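Local coordinates for FAD-binding oxidoreductase (Gulosibacter chungangensis, PDB 7PBG), which oxidises 4-ethylphenol and probably related 4-alkylphenols with a covalently bound FAD, a dehydrogenation that gives vinylphenols, at residues L153-V158 against H382-F387; V167-Y172 against H372-G377; L90-S95 against H395-P400. All blocks are in the same frame, centred on the assembly; numbering follows the deposited sequence.

Contact 1 (L153-V158 against H382-F387); sequences LDWGSV and HSAAVF. With FAD (flavin-adenine dinucleotide), chain C.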
# COMPACT_ATOMS: atom_id res chain seq x y z
N LEU A 153 10.76 17.50 -11.24
CA LEU A 153 10.40 18.90 -11.57
C LEU A 153 9.56 19.52 -10.45
O LEU A 153 8.54 18.95 -10.07
CB LEU A 153 9.69 18.88 -12.92
CG LEU A 153 10.54 18.34 -14.06
CD1 LEU A 153 9.69 18.13 -15.32
CD2 LEU A 153 11.68 19.28 -14.35
N ASP A 154 9.92 20.72 -9.98
CA ASP A 154 9.32 21.27 -8.74
C ASP A 154 7.90 21.79 -8.94
O ASP A 154 7.23 22.09 -7.93
CB ASP A 154 10.20 22.32 -8.08
CG ASP A 154 10.36 23.63 -8.82
OD1 ASP A 154 9.42 24.04 -9.50
OD2 ASP A 154 11.33 24.30 -8.53
N TRP A 155 7.42 21.87 -10.18
CA TRP A 155 6.04 22.27 -10.52
C TRP A 155 5.09 21.08 -10.47
O TRP A 155 3.86 21.31 -10.67
CB TRP A 155 5.99 22.91 -11.93
CG TRP A 155 6.52 22.09 -13.08
CD1 TRP A 155 6.14 20.84 -13.49
CD2 TRP A 155 7.49 22.54 -14.05
NE1 TRP A 155 6.78 20.49 -14.65
CE2 TRP A 155 7.66 21.49 -14.98
CE3 TRP A 155 8.26 23.70 -14.20
CZ2 TRP A 155 8.53 21.59 -16.07
CZ3 TRP A 155 9.15 23.78 -15.25
CH2 TRP A 155 9.26 22.76 -16.19
N GLY A 156 5.59 19.86 -10.28
CA GLY A 156 4.74 18.67 -10.10
C GLY A 156 3.80 18.86 -8.92
O GLY A 156 4.20 19.47 -7.91
N SER A 157 2.54 18.45 -9.04
CA SER A 157 1.53 18.44 -7.95
C SER A 157 1.76 17.29 -6.97
O SER A 157 1.88 16.09 -7.40
CB SER A 157 0.12 18.37 -8.52
OG SER A 157 -0.80 18.02 -7.51
N VAL A 158 1.85 17.57 -5.67
CA VAL A 158 2.03 16.47 -4.68
C VAL A 158 0.93 15.45 -4.89
O VAL A 158 1.22 14.21 -5.01
CB VAL A 158 2.07 17.04 -3.25
CG1 VAL A 158 2.23 15.95 -2.19
CG2 VAL A 158 3.12 18.11 -3.14
N HIS A 382 16.07 21.45 -12.34
CA HIS A 382 17.33 21.22 -13.07
C HIS A 382 17.09 20.39 -14.33
O HIS A 382 17.60 20.81 -15.36
CB HIS A 382 18.37 20.61 -12.12
CG HIS A 382 19.74 20.63 -12.69
ND1 HIS A 382 20.34 19.50 -13.24
CD2 HIS A 382 20.60 21.66 -12.83
CE1 HIS A 382 21.55 19.84 -13.67
NE2 HIS A 382 21.72 21.17 -13.46
N SER A 383 16.32 19.28 -14.26
CA SER A 383 16.06 18.36 -15.40
C SER A 383 15.19 19.02 -16.49
O SER A 383 15.13 18.42 -17.56
CB SER A 383 15.43 17.04 -14.97
OG SER A 383 16.16 16.52 -13.88
N ALA A 384 14.61 20.20 -16.26
CA ALA A 384 13.88 20.99 -17.27
C ALA A 384 14.84 21.41 -18.40
O ALA A 384 14.41 21.61 -19.54
CB ALA A 384 13.18 22.17 -16.65
N ALA A 385 16.14 21.44 -18.17
CA ALA A 385 17.14 21.71 -19.22
C ALA A 385 17.05 20.71 -20.38
O ALA A 385 17.45 21.06 -21.51
CB ALA A 385 18.49 21.67 -18.55
N VAL A 386 16.54 19.49 -20.16
CA VAL A 386 16.48 18.51 -21.27
C VAL A 386 15.56 19.06 -22.38
O VAL A 386 15.76 18.66 -23.52
CB VAL A 386 16.04 17.10 -20.82
CG1 VAL A 386 16.94 16.60 -19.73
CG2 VAL A 386 14.58 17.01 -20.44
N PHE A 387 14.61 19.96 -22.06
CA PHE A 387 13.68 20.58 -23.04
C PHE A 387 14.45 21.47 -24.03
O PHE A 387 13.91 21.86 -25.08
CB PHE A 387 12.56 21.39 -22.37
CG PHE A 387 11.76 20.64 -21.34
CD1 PHE A 387 11.53 19.29 -21.50
CD2 PHE A 387 11.27 21.26 -20.20
CE1 PHE A 387 10.86 18.57 -20.53
CE2 PHE A 387 10.53 20.55 -19.28
CZ PHE A 387 10.35 19.20 -19.44
PA FAD C . -1.44 16.03 -12.92
O1A FAD C . -1.21 16.27 -14.37
O2A FAD C . -2.22 17.07 -12.13
O5B FAD C . -2.19 14.66 -12.76
C5B FAD C . -1.79 13.51 -13.49
C4B FAD C . -3.01 12.64 -13.67
O4B FAD C . -3.49 12.16 -12.38
C3B FAD C . -4.23 13.31 -14.30
O3B FAD C . -4.14 13.35 -15.72
C2B FAD C . -5.40 12.49 -13.72
O2B FAD C . -5.54 11.30 -14.48
C1B FAD C . -4.91 12.22 -12.31
N9A FAD C . -5.27 13.23 -11.34
C8A FAD C . -4.47 14.24 -10.90
N7A FAD C . -5.06 14.98 -10.01
C5A FAD C . -6.34 14.47 -9.91
C6A FAD C . -7.42 14.81 -9.09
N6A FAD C . -7.40 15.86 -8.25
N1A FAD C . -8.55 14.08 -9.23
C2A FAD C . -8.55 13.03 -10.09
N3A FAD C . -7.57 12.60 -10.88
C4A FAD C . -6.48 13.38 -10.74
N1 FAD C . 7.32 11.68 -12.89
C2 FAD C . 7.61 11.08 -11.75
O2 FAD C . 6.72 10.52 -11.06
N3 FAD C . 8.86 11.14 -11.23
C4 FAD C . 9.90 11.72 -11.88
O4 FAD C . 11.01 11.80 -11.32
C4X FAD C . 9.65 12.31 -13.11
N5 FAD C . 10.66 12.85 -13.74
C5X FAD C . 10.38 13.44 -14.95
C6 FAD C . 11.43 14.06 -15.63
C7 FAD C . 11.24 14.72 -16.83
C7M FAD C . 12.41 15.38 -17.52
C8 FAD C . 9.93 14.79 -17.35
C8M FAD C . 9.66 15.51 -18.64
C9 FAD C . 8.88 14.17 -16.70
C9A FAD C . 9.07 13.49 -15.48
N10 FAD C . 8.03 12.90 -14.77
C10 FAD C . 8.29 12.30 -13.54
C1' FAD C . 6.62 12.98 -15.22
C2' FAD C . 5.87 14.22 -14.69
O2' FAD C . 6.71 15.42 -14.77
C3' FAD C . 5.43 14.13 -13.21
O3' FAD C . 4.90 12.86 -12.94
C4' FAD C . 4.42 15.19 -12.76
O4' FAD C . 4.50 15.37 -11.34
C5' FAD C . 3.02 14.81 -13.15
O5' FAD C . 2.20 15.96 -13.41
P FAD C . 1.32 16.63 -12.26
O1P FAD C . 1.00 18.03 -12.67
O2P FAD C . 2.06 16.42 -10.98
O3P FAD C . -0.02 15.75 -12.23

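Contact 2 (V167-Y172 against H372-G377); sequences VGYTPY and HELNTG. With FAD (flavin-adenine dinucleotide), chain C.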
# COMPACT_ATOMS: atom_id res chain seq x y z
N VAL A 167 6.85 8.97 -8.55
CA VAL A 167 7.96 8.64 -7.63
C VAL A 167 8.93 9.79 -7.54
O VAL A 167 9.06 10.60 -8.48
CB VAL A 167 8.73 7.37 -8.05
CG1 VAL A 167 7.81 6.16 -8.06
CG2 VAL A 167 9.41 7.55 -9.40
N GLY A 168 9.64 9.77 -6.42
CA GLY A 168 10.80 10.63 -6.20
C GLY A 168 12.00 9.79 -5.89
O GLY A 168 12.11 8.68 -6.40
N TYR A 169 12.87 10.27 -5.00
CA TYR A 169 14.24 9.72 -4.91
C TYR A 169 14.69 9.60 -3.47
O TYR A 169 15.89 9.24 -3.30
CB TYR A 169 15.19 10.59 -5.74
CG TYR A 169 14.75 10.59 -7.17
CD1 TYR A 169 15.00 9.49 -7.96
CD2 TYR A 169 13.88 11.54 -7.63
CE1 TYR A 169 14.47 9.38 -9.23
CE2 TYR A 169 13.31 11.43 -8.88
CZ TYR A 169 13.63 10.37 -9.69
OH TYR A 169 13.09 10.22 -10.95
N THR A 170 13.86 9.98 -2.49
CA THR A 170 14.28 9.81 -1.07
C THR A 170 13.89 8.41 -0.60
O THR A 170 13.31 7.63 -1.35
CB THR A 170 13.81 10.93 -0.16
OG1 THR A 170 12.48 10.65 0.29
CG2 THR A 170 13.89 12.30 -0.79
N PRO A 171 14.10 8.04 0.67
CA PRO A 171 13.53 6.77 1.14
C PRO A 171 11.99 6.77 1.01
O PRO A 171 11.42 5.70 0.91
CB PRO A 171 13.94 6.72 2.61
CG PRO A 171 15.22 7.50 2.63
CD PRO A 171 14.95 8.67 1.69
N TYR A 172 11.37 7.95 1.01
CA TYR A 172 9.89 8.11 0.78
C TYR A 172 9.57 8.24 -0.72
O TYR A 172 8.52 8.83 -1.04
CB TYR A 172 9.33 9.29 1.59
CG TYR A 172 9.00 8.97 3.02
CD1 TYR A 172 9.86 8.23 3.83
CD2 TYR A 172 7.81 9.39 3.58
CE1 TYR A 172 9.54 7.95 5.15
CE2 TYR A 172 7.47 9.09 4.89
CZ TYR A 172 8.36 8.41 5.69
OH TYR A 172 7.98 8.16 6.98
N HIS A 372 21.54 15.63 -5.23
CA HIS A 372 21.64 15.81 -3.77
C HIS A 372 20.41 16.60 -3.30
O HIS A 372 19.87 16.28 -2.25
CB HIS A 372 22.94 16.50 -3.45
CG HIS A 372 23.08 16.81 -2.00
ND1 HIS A 372 23.18 15.82 -1.08
CD2 HIS A 372 23.16 17.98 -1.34
CE1 HIS A 372 23.33 16.37 0.11
NE2 HIS A 372 23.32 17.71 -0.02
N GLU A 373 20.03 17.63 -4.03
CA GLU A 373 18.84 18.43 -3.68
C GLU A 373 17.61 17.53 -3.67
O GLU A 373 16.90 17.45 -2.60
CB GLU A 373 18.72 19.61 -4.62
CG GLU A 373 19.57 20.78 -4.22
CD GLU A 373 19.44 21.98 -5.12
OE1 GLU A 373 18.79 21.86 -6.20
OE2 GLU A 373 20.08 23.02 -4.80
N LEU A 374 17.35 16.82 -4.77
CA LEU A 374 16.11 16.00 -4.84
C LEU A 374 16.14 14.99 -3.69
O LEU A 374 15.08 14.74 -3.10
CB LEU A 374 15.99 15.28 -6.18
CG LEU A 374 15.84 16.20 -7.38
CD1 LEU A 374 15.71 15.39 -8.63
CD2 LEU A 374 14.66 17.16 -7.26
N ASN A 375 17.29 14.37 -3.46
CA ASN A 375 17.42 13.24 -2.50
C ASN A 375 17.32 13.73 -1.06
O ASN A 375 17.16 12.89 -0.16
CB ASN A 375 18.70 12.42 -2.67
CG ASN A 375 18.78 11.81 -4.03
OD1 ASN A 375 17.82 11.94 -4.83
ND2 ASN A 375 19.89 11.14 -4.28
N THR A 376 17.49 15.04 -0.85
CA THR A 376 17.40 15.62 0.50
C THR A 376 16.11 16.44 0.67
O THR A 376 16.00 17.18 1.64
CB THR A 376 18.64 16.45 0.86
OG1 THR A 376 18.82 17.54 -0.04
CG2 THR A 376 19.89 15.60 0.94
N GLY A 377 15.18 16.33 -0.28
CA GLY A 377 13.86 16.93 -0.17
C GLY A 377 13.81 18.36 -0.66
O GLY A 377 12.80 19.01 -0.39
PA FAD C . -1.44 16.03 -12.92
O1A FAD C . -1.21 16.27 -14.37
O2A FAD C . -2.22 17.07 -12.13
O5B FAD C . -2.19 14.66 -12.76
C5B FAD C . -1.79 13.51 -13.49
C4B FAD C . -3.01 12.64 -13.67
O4B FAD C . -3.49 12.16 -12.38
C3B FAD C . -4.23 13.31 -14.30
O3B FAD C . -4.14 13.35 -15.72
C2B FAD C . -5.40 12.49 -13.72
O2B FAD C . -5.54 11.30 -14.48
C1B FAD C . -4.91 12.22 -12.31
N9A FAD C . -5.27 13.23 -11.34
C8A FAD C . -4.47 14.24 -10.90
N7A FAD C . -5.06 14.98 -10.01
C5A FAD C . -6.34 14.47 -9.91
C6A FAD C . -7.42 14.81 -9.09
N6A FAD C . -7.40 15.86 -8.25
N1A FAD C . -8.55 14.08 -9.23
C2A FAD C . -8.55 13.03 -10.09
N3A FAD C . -7.57 12.60 -10.88
C4A FAD C . -6.48 13.38 -10.74
N1 FAD C . 7.32 11.68 -12.89
C2 FAD C . 7.61 11.08 -11.75
O2 FAD C . 6.72 10.52 -11.06
N3 FAD C . 8.86 11.14 -11.23
C4 FAD C . 9.90 11.72 -11.88
O4 FAD C . 11.01 11.80 -11.32
C4X FAD C . 9.65 12.31 -13.11
N5 FAD C . 10.66 12.85 -13.74
C5X FAD C . 10.38 13.44 -14.95
C6 FAD C . 11.43 14.06 -15.63
C7 FAD C . 11.24 14.72 -16.83
C7M FAD C . 12.41 15.38 -17.52
C8 FAD C . 9.93 14.79 -17.35
C8M FAD C . 9.66 15.51 -18.64
C9 FAD C . 8.88 14.17 -16.70
C9A FAD C . 9.07 13.49 -15.48
N10 FAD C . 8.03 12.90 -14.77
C10 FAD C . 8.29 12.30 -13.54
C1' FAD C . 6.62 12.98 -15.22
C2' FAD C . 5.87 14.22 -14.69
O2' FAD C . 6.71 15.42 -14.77
C3' FAD C . 5.43 14.13 -13.21
O3' FAD C . 4.90 12.86 -12.94
C4' FAD C . 4.42 15.19 -12.76
O4' FAD C . 4.50 15.37 -11.34
C5' FAD C . 3.02 14.81 -13.15
O5' FAD C . 2.20 15.96 -13.41
P FAD C . 1.32 16.63 -12.26
O1P FAD C . 1.00 18.03 -12.67
O2P FAD C . 2.06 16.42 -10.98
O3P FAD C . -0.02 15.75 -12.23
O HOH W 1 12.93 13.00 -4.18

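Contact 3 (L90-S95 against H395-P400); sequences LGYGGS and HFFYAP. With FAD (flavin-adenine dinucleotide), chain C.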
# COMPACT_ATOMS: atom_id res chain seq x y z
N LEU A 90 3.66 15.78 -18.18
CA LEU A 90 4.49 15.76 -19.38
C LEU A 90 5.04 14.36 -19.58
O LEU A 90 5.54 13.75 -18.60
CB LEU A 90 5.63 16.77 -19.24
CG LEU A 90 5.18 18.22 -19.20
CD1 LEU A 90 6.41 19.06 -18.98
CD2 LEU A 90 4.44 18.64 -20.46
N GLY A 91 4.95 13.89 -20.82
CA GLY A 91 5.41 12.56 -21.24
C GLY A 91 4.32 11.51 -21.16
O GLY A 91 4.59 10.35 -21.63
N TYR A 92 3.14 11.90 -20.63
CA TYR A 92 2.00 10.98 -20.41
C TYR A 92 0.72 11.65 -20.90
O TYR A 92 -0.35 11.08 -20.70
CB TYR A 92 1.93 10.57 -18.93
CG TYR A 92 3.16 9.81 -18.48
CD1 TYR A 92 3.37 8.47 -18.81
CD2 TYR A 92 4.00 10.39 -17.57
CE1 TYR A 92 4.51 7.80 -18.35
CE2 TYR A 92 5.12 9.74 -17.09
CZ TYR A 92 5.33 8.40 -17.43
OH TYR A 92 6.46 7.82 -16.94
N GLY A 93 0.81 12.84 -21.50
CA GLY A 93 -0.36 13.51 -22.07
C GLY A 93 -0.51 14.93 -21.56
O GLY A 93 -1.41 15.58 -22.03
N GLY A 94 0.31 15.38 -20.60
CA GLY A 94 0.19 16.75 -20.07
C GLY A 94 -1.13 16.93 -19.35
O GLY A 94 -1.36 16.23 -18.35
N SER A 95 -1.94 17.90 -19.77
CA SER A 95 -3.30 18.16 -19.23
C SER A 95 -4.36 17.63 -20.19
O SER A 95 -5.55 17.85 -19.94
CB SER A 95 -3.47 19.62 -18.96
OG SER A 95 -3.20 20.37 -20.14
N HIS A 395 9.46 14.78 -24.40
CA HIS A 395 9.56 13.32 -24.16
C HIS A 395 8.22 12.64 -24.18
O HIS A 395 7.17 13.30 -24.25
CB HIS A 395 10.40 13.11 -22.88
CG HIS A 395 9.85 13.77 -21.69
ND1 HIS A 395 8.55 13.61 -21.25
CD2 HIS A 395 10.45 14.55 -20.78
CE1 HIS A 395 8.35 14.37 -20.20
NE2 HIS A 395 9.52 14.88 -19.83
N PHE A 396 8.30 11.31 -24.13
CA PHE A 396 7.19 10.36 -24.35
C PHE A 396 7.65 9.04 -23.79
O PHE A 396 8.37 8.33 -24.46
CB PHE A 396 6.89 10.37 -25.84
CG PHE A 396 5.70 9.56 -26.31
CD1 PHE A 396 4.42 10.03 -26.14
CD2 PHE A 396 5.88 8.31 -26.91
CE1 PHE A 396 3.33 9.31 -26.59
CE2 PHE A 396 4.79 7.60 -27.36
CZ PHE A 396 3.52 8.08 -27.20
N PHE A 397 7.27 8.74 -22.54
CA PHE A 397 7.98 7.73 -21.73
C PHE A 397 7.62 6.31 -22.18
O PHE A 397 6.46 6.01 -22.40
CB PHE A 397 7.66 7.88 -20.24
CG PHE A 397 8.35 9.06 -19.62
CD1 PHE A 397 9.71 9.03 -19.36
CD2 PHE A 397 7.62 10.18 -19.26
CE1 PHE A 397 10.35 10.14 -18.83
CE2 PHE A 397 8.25 11.28 -18.70
CZ PHE A 397 9.62 11.24 -18.46
N TYR A 398 8.64 5.49 -22.28
CA TYR A 398 8.54 4.00 -22.27
C TYR A 398 9.22 3.54 -21.00
O TYR A 398 10.46 3.59 -20.94
CB TYR A 398 9.21 3.42 -23.49
CG TYR A 398 9.36 1.92 -23.48
CD1 TYR A 398 8.25 1.10 -23.55
CD2 TYR A 398 10.61 1.33 -23.38
CE1 TYR A 398 8.38 -0.28 -23.47
CE2 TYR A 398 10.75 -0.05 -23.36
CZ TYR A 398 9.62 -0.85 -23.38
OH TYR A 398 9.72 -2.21 -23.34
N ALA A 399 8.46 3.07 -20.00
CA ALA A 399 9.06 2.76 -18.68
C ALA A 399 8.61 1.39 -18.18
O ALA A 399 7.77 1.32 -17.29
CB ALA A 399 8.73 3.85 -17.73
N PRO A 400 9.13 0.30 -18.74
CA PRO A 400 8.73 -1.01 -18.26
C PRO A 400 9.39 -1.43 -16.95
O PRO A 400 10.51 -1.07 -16.65
CB PRO A 400 9.19 -1.96 -19.35
CG PRO A 400 10.38 -1.27 -19.97
CD PRO A 400 10.03 0.21 -19.91
PA FAD C . -1.44 16.03 -12.92
O1A FAD C . -1.21 16.27 -14.37
O2A FAD C . -2.22 17.07 -12.13
O5B FAD C . -2.19 14.66 -12.76
C5B FAD C . -1.79 13.51 -13.49
C4B FAD C . -3.01 12.64 -13.67
O4B FAD C . -3.49 12.16 -12.38
C3B FAD C . -4.23 13.31 -14.30
O3B FAD C . -4.14 13.35 -15.72
C2B FAD C . -5.40 12.49 -13.72
O2B FAD C . -5.54 11.30 -14.48
C1B FAD C . -4.91 12.22 -12.31
N9A FAD C . -5.27 13.23 -11.34
C8A FAD C . -4.47 14.24 -10.90
N7A FAD C . -5.06 14.98 -10.01
C5A FAD C . -6.34 14.47 -9.91
C6A FAD C . -7.42 14.81 -9.09
N6A FAD C . -7.40 15.86 -8.25
N1A FAD C . -8.55 14.08 -9.23
C2A FAD C . -8.55 13.03 -10.09
N3A FAD C . -7.57 12.60 -10.88
C4A FAD C . -6.48 13.38 -10.74
N1 FAD C . 7.32 11.68 -12.89
C2 FAD C . 7.61 11.08 -11.75
O2 FAD C . 6.72 10.52 -11.06
N3 FAD C . 8.86 11.14 -11.23
C4 FAD C . 9.90 11.72 -11.88
O4 FAD C . 11.01 11.80 -11.32
C4X FAD C . 9.65 12.31 -13.11
N5 FAD C . 10.66 12.85 -13.74
C5X FAD C . 10.38 13.44 -14.95
C6 FAD C . 11.43 14.06 -15.63
C7 FAD C . 11.24 14.72 -16.83
C7M FAD C . 12.41 15.38 -17.52
C8 FAD C . 9.93 14.79 -17.35
C8M FAD C . 9.66 15.51 -18.64
C9 FAD C . 8.88 14.17 -16.70
C9A FAD C . 9.07 13.49 -15.48
N10 FAD C . 8.03 12.90 -14.77
C10 FAD C . 8.29 12.30 -13.54
C1' FAD C . 6.62 12.98 -15.22
C2' FAD C . 5.87 14.22 -14.69
O2' FAD C . 6.71 15.42 -14.77
C3' FAD C . 5.43 14.13 -13.21
O3' FAD C . 4.90 12.86 -12.94
C4' FAD C . 4.42 15.19 -12.76
O4' FAD C . 4.50 15.37 -11.34
C5' FAD C . 3.02 14.81 -13.15
O5' FAD C . 2.20 15.96 -13.41
P FAD C . 1.32 16.63 -12.26
O1P FAD C . 1.00 18.03 -12.67
O2P FAD C . 2.06 16.42 -10.98
O3P FAD C . -0.02 15.75 -12.23
O HOH W 2 4.15 7.47 -22.01

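Contact 1 (L153-V158 against H382-F387)
Leu153 reaches Ala384 and Phe387 with the two branches of its side chain. CD2 carries the closest approach of the contact: Leu153 CD2 is 3.6 Å from the backbone N of Ala384, and it also touches Ala384 CB. Leu153 CD1 lies over one face of the dimethylbenzene ring, 3.9 Å from FAD C8, with Phe387 CZ a little farther off. This is the tight part: a buried leucine between the 3-10 turns of 382-387 and the isoalloxazine.

The other side is looser and partly exposed. Here Trp155 meets Ala384 and Phe387 through single rim atoms. Its CG stands between the backbone N and the carbonyl carbon (chi1 57°), which lets one face of the indole lie back on Leu153 CB. Trp155 CH2 is 4.0 Å from Ala384 CB. Trp155 CZ2 meets Phe387 CE2 edge to edge at 3.9 Å, each atom near the plane of the other ring. No hydrogen bond crosses between the segments. Phe387 also meets FAD C8M at its edge, 3.8 Å from CE1.

Several polar side chains find partners outside the contact. Ser383 OG bonds to Glu152, and Asp154 forms a salt bridge with Arg381. Ser157 OG caps helix 158-163. The chemistry is thus divided: Leu153, Val386 and Phe387 offer only carbon to the methyl-bearing end of the flavin, while one backbone N-H, of Ser157, binds phosphate oxygen O2P of FAD at 2.8 Å.

Contact 2 (V167-Y172 against H372-G377)
Tyr169 and Asn375 meet through CB of the tyrosine and OD1 of the asparagine, 3.1 Å apart. The two side chains cross obliquely, with the ring and amide planes 29° apart. Both start alike, with CG anti to the carbonyl carbon (chi1 -60° in each). From there the tyrosine ring extends so that Tyr169 OH donates to FAD O4 at 2.6 Å, and O4 lies near the ring plane. The amide of Asn375 has OD1 turned to Tyr169 CB and ND2 to Thr323 OG1, to which it is hydrogen-bonded. Tyr169 CD2 makes a loose apolar contact with Leu374 CD1, at 4.4 Å. An alanine in place of Tyr169 would probably leave FAD O4 without this hydroxyl donor and open a gap beside Leu374.

Thr170 touches the helix end with its methyl. Thr170 CG2 packs against two backbone oxygens, Asn375 O at 3.4 Å and Leu374 O at 3.6 Å. OG1 stands between the backbone N and the carbonyl carbon (chi1 85°). There it accepts from Tyr172 N in an ST turn and bonds to Asp149. A water joins the two backbones: it accepts from Tyr169 N at 2.9 Å and donates to Leu374 O at 3.0 Å. At the start of the loop, Val167 N donates to FAD O2, and Val167 O accepts from FAD N3. The pyrimidine edge is therefore read by backbone and by tyrosine.

Helix 363-375 ends here in a Schellman motif, with Gly377 as its C-prime residue. Arg371, from the same helix, makes a cation-pi contact with Tyr169. The loop 167-172 runs between helices 158-163 and 175-178. Strand 318-326 lies alongside, where Tyr325 touches both Thr170 and Pro171.

Contact 3 (L90-S95 against H395-P400)
The covalent flavin linkage of this FAD_PCMH-type oxidoreductase lies at this contact: His395, on strand 393-402, is bonded through NE2 to FAD C8M at 1.4 Å. The glycine-rich loop 90-95 packs beside it. Gly91 CA lies at the edge of the imidazole, 3.3 Å from His395 ND1. A side chain on Gly91 would clash with His395 and Phe397, and its positive phi also suits a glycine. Gly93 and Gly94 form a G1 beta bulge with Asn89 across from them.

Phe397 sits between several groups. Its CZ stands over the centre of one face of the His395 ring. Phe397 CZ also stands over the flavin face at FAD C9, 3.5 Å away, on the face opposite Leu153. On the loop side, Phe397 CD2 lies over one face of the Tyr92 ring, 3.3 Å from Tyr92 CE2. These two rings are tilted by 25° with centroids 5.0 Å apart, a strongly offset pair with little overlap. Thus one phenylalanine touches the flavin-linked imidazole, the flavin face and the tyrosine. Beyond them, His395 also meets Phe45 edge-to-face, and Tyr92 touches Arg477, a residue of the FAD site.

The backbones are joined too. A water donates to both Gly91 O and Phe397 O. Phe397 N donates directly to Gly91 O at 3.3 Å, nearly straight, at 170°.

All three contacts join the FAD-binding domain to the C-terminal FAD-linked oxidase domain, and all touch the same FAD. Along the chain the first segments come in the order 90-95, 153-158, 167-172. Their partners come in reverse, 372-377, 382-387, 395-400, so contact 3 encloses contact 1, which encloses contact 2. Helix 363-375 supplies contact 2, the loop after it contact 1, and strand 393-402 of the eight-stranded sheet contact 3. Centres of contacts 1 and 3 lie about 13 Å apart, and Phe387 packs on Leu90 and His395. Centres of contacts 1 and 2 lie about 14 Å apart, those of 2 and 3 about 21 Å. Contact 2 meets the pyrimidine edge and contacts 1 and 3 the dimethylbenzene end, so together they hold the isoalloxazine at both ends.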